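PDB 2WZ8: cellulosome protein dockerin type I from Clostridium thermocellum, which probably binds carbohydrate as a family 35 carbohydrate-binding module with a bound calcium ion, within a cellulosomal protein. Local coordinates for residues Ile127-Gly132 against Asp142-Ala147. Residues are numbered along the deposited sequence; the frame is centred on the assembly and turned at random.
Sequences IRFYNG and DKIAIA. With CA (calcium ion), chain B.
Ile144 meets two residues of the facing strand with two different branches: its CG2 methyl lies 4.0 Å from CZ of Phe129, and its CD1 stands 4.2 Å from CD1 of Ile127. The split follows from the first torsion (chi1 71°), which sets CG1 between the backbone N and carbonyl carbon and leaves CG2 beside the N. Phe129 reaches over with the far end of its ring, set obliquely to the methyl. Ile127 also touches Ile146, CD1 to CD1 at 4.3 Å; the bent end of Ile146 (chi2 -68°) carries that methyl inward. The strands lie in separate antiparallel sheets; the axes of these strand segments come within 11.3 Å at an angle of 141°, an example of face-to-face packing in a beta-sandwich. Ile90 on one side and Phe51 and Val54 on the other extend the apolar layer. Two residues before Ile144, Asp142 binds calcium through O at 2.5 Å and OD1 at 2.2 Å, alongside Glu12, Glu14, Ser33 and Gln36. Methyl and ring contacts alone join the two segments, implying cohesion by dispersion and exclusion of water, while the polar metal chemistry stays near the start of the strand.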
# COMPACT_ATOMS: atom_id res chain seq x y z
N ILE A 127 -7.45 5.55 -0.64
CA ILE A 127 -6.22 5.39 0.13
C ILE A 127 -5.04 5.36 -0.82
O ILE A 127 -4.96 4.48 -1.65
CB ILE A 127 -6.22 4.12 1.04
CG1 ILE A 127 -7.50 4.02 1.90
CG2 ILE A 127 -4.96 4.09 1.88
CD1 ILE A 127 -7.65 2.72 2.74
N ARG A 128 -4.16 6.36 -0.71
CA ARG A 128 -2.96 6.49 -1.57
C ARG A 128 -1.70 6.22 -0.80
O ARG A 128 -1.46 6.74 0.29
CB ARG A 128 -2.91 7.91 -2.15
CG ARG A 128 -1.78 8.09 -3.17
CD ARG A 128 -1.70 9.47 -3.81
NE ARG A 128 -2.87 9.77 -4.62
CZ ARG A 128 -2.94 10.76 -5.50
NH1 ARG A 128 -1.88 11.56 -5.68
NH2 ARG A 128 -4.04 10.94 -6.19
N PHE A 129 -0.85 5.45 -1.45
CA PHE A 129 0.47 5.05 -1.00
C PHE A 129 1.49 5.71 -1.95
O PHE A 129 1.39 5.62 -3.18
CB PHE A 129 0.62 3.52 -1.12
CG PHE A 129 -0.20 2.73 -0.12
CD1 PHE A 129 0.42 2.11 0.96
CD2 PHE A 129 -1.53 2.54 -0.30
CE1 PHE A 129 -0.33 1.34 1.85
CE2 PHE A 129 -2.30 1.83 0.61
CZ PHE A 129 -1.68 1.20 1.67
N TYR A 130 2.43 6.42 -1.35
CA TYR A 130 3.50 7.07 -2.13
C TYR A 130 4.73 7.33 -1.29
O TYR A 130 4.69 7.23 -0.07
CB TYR A 130 2.97 8.40 -2.70
CG TYR A 130 2.65 9.50 -1.69
CD1 TYR A 130 3.59 10.48 -1.41
CD2 TYR A 130 1.43 9.56 -1.02
CE1 TYR A 130 3.30 11.48 -0.52
CE2 TYR A 130 1.15 10.57 -0.11
CZ TYR A 130 2.09 11.51 0.14
OH TYR A 130 1.82 12.56 1.03
N ASN A 131 5.83 7.66 -1.94
CA ASN A 131 6.99 8.17 -1.24
C ASN A 131 7.60 9.26 -2.10
O ASN A 131 8.04 9.00 -3.21
CB ASN A 131 7.98 7.02 -0.94
CG ASN A 131 9.16 7.46 -0.11
OD1 ASN A 131 9.62 8.59 -0.23
ND2 ASN A 131 9.72 6.54 0.68
N GLY A 132 7.55 10.49 -1.58
CA GLY A 132 7.97 11.67 -2.32
C GLY A 132 9.43 11.98 -2.35
O GLY A 132 9.86 12.90 -3.06
N ASP A 142 1.06 -5.82 -2.18
CA ASP A 142 0.31 -6.97 -2.73
C ASP A 142 -1.21 -6.74 -2.70
O ASP A 142 -1.94 -6.89 -3.70
CB ASP A 142 0.72 -8.23 -1.98
CG ASP A 142 0.09 -9.50 -2.51
OD1 ASP A 142 -0.58 -9.46 -3.57
OD2 ASP A 142 0.35 -10.55 -1.88
N LYS A 143 -1.68 -6.41 -1.51
CA LYS A 143 -3.10 -6.18 -1.23
C LYS A 143 -3.24 -5.49 0.13
O LYS A 143 -2.29 -5.41 0.88
CB LYS A 143 -3.91 -7.49 -1.22
CG LYS A 143 -3.46 -8.49 -0.22
CD LYS A 143 -4.45 -9.63 -0.07
CE LYS A 143 -3.94 -10.75 0.80
NZ LYS A 143 -4.96 -11.83 1.08
N ILE A 144 -4.43 -4.99 0.38
CA ILE A 144 -4.85 -4.51 1.70
C ILE A 144 -6.17 -5.15 2.10
O ILE A 144 -6.94 -5.62 1.27
CB ILE A 144 -4.95 -2.95 1.75
CG1 ILE A 144 -6.13 -2.42 0.94
CG2 ILE A 144 -3.61 -2.26 1.34
CD1 ILE A 144 -6.33 -0.93 1.08
N ALA A 145 -6.39 -5.19 3.41
CA ALA A 145 -7.65 -5.59 3.98
C ALA A 145 -8.08 -4.61 5.02
O ALA A 145 -7.25 -4.08 5.74
CB ALA A 145 -7.54 -7.00 4.57
N ILE A 146 -9.38 -4.38 5.09
CA ILE A 146 -9.92 -3.45 6.07
C ILE A 146 -10.74 -4.24 7.06
O ILE A 146 -11.64 -4.99 6.69
CB ILE A 146 -10.84 -2.40 5.39
CG1 ILE A 146 -10.07 -1.61 4.34
CG2 ILE A 146 -11.49 -1.44 6.42
CD1 ILE A 146 -8.99 -0.70 4.90
N ALA A 147 -10.39 -4.08 8.33
CA ALA A 147 -11.10 -4.73 9.44
C ALA A 147 -11.64 -3.70 10.43
O ALA A 147 -10.95 -2.73 10.79
CB ALA A 147 -10.12 -5.66 10.08
CA CA B . -1.97 -8.92 -5.25